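Local structure of Lys-gingipain W83 (Porphyromonas gingivalis, 6I9A) at residues D134-Y139 against G363-Y368. The protein cleaves peptide bonds after lysine as a secreted cysteine protease of family C25, and may act as a virulence factor in periodontal disease. Numbering follows the deposited sequence. Where two conformers were deposited one is given.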
loop_
_atom_site.group_PDB
_atom_site.type_symbol
_atom_site.label_atom_id
_atom_site.label_comp_id
_atom_site.label_asym_id
_atom_site.label_seq_id
_atom_site.Cartn_x
_atom_site.Cartn_y
_atom_site.Cartn_z
ATOM N N ASP A 134 11.027 2.720 -9.947
ATOM C CA ASP A 134 10.620 2.758 -11.369
ATOM C C ASP A 134 9.285 2.054 -11.589
ATOM O O ASP A 134 8.457 2.451 -12.427
ATOM C CB ASP A 134 11.699 2.119 -12.217
ATOM C CG ASP A 134 12.953 2.967 -12.328
ATOM O OD1 ASP A 134 12.897 4.198 -12.042
ATOM O OD2 ASP A 134 13.996 2.418 -12.735
ATOM N N LYS A 135 9.034 0.971 -10.833
ATOM C CA LYS A 135 7.742 0.271 -10.959
ATOM C C LYS A 135 6.611 1.116 -10.417
ATOM O O LYS A 135 5.530 1.211 -10.988
ATOM C CB LYS A 135 7.801 -1.082 -10.249
ATOM C CG LYS A 135 8.765 -2.054 -10.996
ATOM C CD LYS A 135 8.803 -3.455 -10.363
ATOM C CE LYS A 135 9.638 -3.474 -9.123
ATOM N NZ LYS A 135 9.705 -4.863 -8.538
ATOM N N VAL A 136 6.844 1.747 -9.246
ATOM C CA VAL A 136 5.826 2.644 -8.659
ATOM C C VAL A 136 5.480 3.779 -9.608
ATOM O O VAL A 136 4.318 4.073 -9.816
ATOM C CB VAL A 136 6.321 3.201 -7.311
ATOM C CG1 VAL A 136 5.396 4.296 -6.816
ATOM C CG2 VAL A 136 6.459 2.067 -6.303
ATOM N N LEU A 137 6.500 4.412 -10.209
ATOM C CA LEU A 137 6.279 5.561 -11.092
ATOM C C LEU A 137 5.472 5.140 -12.320
ATOM O O LEU A 137 4.544 5.844 -12.726
ATOM C CB LEU A 137 7.634 6.162 -11.535
ATOM C CG LEU A 137 8.430 6.885 -10.445
ATOM C CD1 LEU A 137 9.791 7.322 -10.951
ATOM C CD2 LEU A 137 7.658 8.120 -9.979
ATOM N N MET A 138 5.828 3.997 -12.925
ATOM C CA MET A 138 5.075 3.571 -14.103
ATOM C C MET A 138 3.630 3.283 -13.742
ATOM O O MET A 138 2.688 3.653 -14.450
ATOM C CB MET A 138 5.712 2.328 -14.721
ATOM C CG MET A 138 4.838 1.781 -15.833
ATOM S SD MET A 138 5.651 0.662 -16.983
ATOM C CE MET A 138 6.622 1.889 -17.933
ATOM N N TYR A 139 3.424 2.638 -12.571
ATOM C CA TYR A 139 2.069 2.288 -12.188
ATOM C C TYR A 139 1.228 3.521 -11.867
ATOM O O TYR A 139 0.106 3.692 -12.376
ATOM C CB TYR A 139 2.122 1.344 -10.961
ATOM C CG TYR A 139 0.756 0.810 -10.580
ATOM C CD1 TYR A 139 0.244 -0.348 -11.183
ATOM C CD2 TYR A 139 -0.031 1.459 -9.626
ATOM C CE1 TYR A 139 -0.998 -0.829 -10.855
ATOM C CE2 TYR A 139 -1.285 0.974 -9.285
ATOM C CZ TYR A 139 -1.746 -0.187 -9.874
ATOM O OH TYR A 139 -2.973 -0.677 -9.515
ATOM N N GLY A 363 3.443 1.590 0.114
ATOM C CA GLY A 363 2.111 1.494 0.684
ATOM C C GLY A 363 1.192 2.666 0.397
ATOM O O GLY A 363 -0.029 2.599 0.612
ATOM N N SER A 364 1.767 3.768 -0.143
ATOM C CA SER A 364 0.970 4.956 -0.478
ATOM C C SER A 364 0.336 4.891 -1.851
ATOM O O SER A 364 -0.441 5.770 -2.206
ATOM C CB SER A 364 1.786 6.240 -0.325
ATOM O OG SER A 364 2.741 6.393 -1.368
ATOM N N VAL A 365 0.642 3.850 -2.641
ATOM C CA VAL A 365 -0.006 3.684 -3.962
ATOM C C VAL A 365 -1.492 3.445 -3.734
ATOM O O VAL A 365 -1.907 2.721 -2.796
ATOM C CB VAL A 365 0.637 2.497 -4.709
ATOM C CG1 VAL A 365 -0.163 2.133 -5.970
ATOM C CG2 VAL A 365 2.094 2.789 -5.063
ATOM N N MET A 366 -2.317 3.983 -4.619
ATOM C CA MET A 366 -3.735 3.725 -4.713
ATOM C C MET A 366 -3.966 2.695 -5.818
ATOM O O MET A 366 -3.931 3.047 -7.005
ATOM C CB MET A 366 -4.551 4.994 -5.012
ATOM C CG MET A 366 -4.600 5.925 -3.843
ATOM S SD MET A 366 -5.994 7.025 -4.033
ATOM C CE MET A 366 -5.799 8.037 -2.571
ATOM N N PRO A 367 -4.178 1.427 -5.512
ATOM C CA PRO A 367 -4.323 0.445 -6.588
ATOM C C PRO A 367 -5.577 0.707 -7.386
ATOM O O PRO A 367 -6.658 0.993 -6.857
ATOM C CB PRO A 367 -4.399 -0.919 -5.859
ATOM C CG PRO A 367 -3.737 -0.632 -4.505
ATOM C CD PRO A 367 -4.199 0.774 -4.183
ATOM N N TYR A 368 -5.453 0.498 -8.714
ATOM C CA TYR A 368 -6.636 0.524 -9.578
ATOM C C TYR A 368 -7.489 -0.731 -9.302
ATOM O O TYR A 368 -7.025 -1.712 -8.689
ATOM C CB TYR A 368 -6.196 0.559 -11.081
ATOM C CG TYR A 368 -5.202 1.658 -11.377
ATOM C CD1 TYR A 368 -5.527 2.994 -11.161
ATOM C CD2 TYR A 368 -3.937 1.361 -11.867
ATOM C CE1 TYR A 368 -4.611 4.006 -11.421
ATOM C CE2 TYR A 368 -3.005 2.360 -12.140
ATOM C CZ TYR A 368 -3.340 3.687 -11.883
ATOM O OH TYR A 368 -2.440 4.713 -12.067
HETATM O O HOH W 1 -4.663 -2.453 -10.061
#
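Tyr139, on helix 126-141, and Tyr368, in the loop following strand 357-361, slide past each other in opposite directions, each hydroxyl finding the other's backbone. Tyr368 OH donates to the carbonyl O of Tyr139 at 2.8 Å, while Tyr368 N gives its hydrogen to Tyr139 OH at 2.9 Å (N-H...O 157°). The rings overlap obliquely, centroids 4.7 Å apart and planes at 31°. Packing is tightest where Tyr368 CD2 comes within 3.3 Å of Tyr139 CZ; Tyr368 CE2 lies over one face of the Tyr139 ring. Tyr139 leaves the helix alongside the loop, CG anti to its backbone N (chi1 -174°), and its outer ring and OH reach the loop, with Pro367 CA and Met366 O at the ring edge. Val365 CG1 meets Tyr139 CE2 obliquely at 3.7 Å. Looser contact follows at Val136, whose CG1 grazes Val365 CG2 at 4.0 Å; Tyr274 touches both valines. On the water side, one molecule in the Tyr139 ring plane bridges its OH to Tyr368 O, donating to the latter. Reciprocal tyrosine-to-backbone bonds join helix and loop of the catalytic domain, consistent with holding the rings in this offset, and the OH of buried Tyr139 gains a backbone N-H and a water partner.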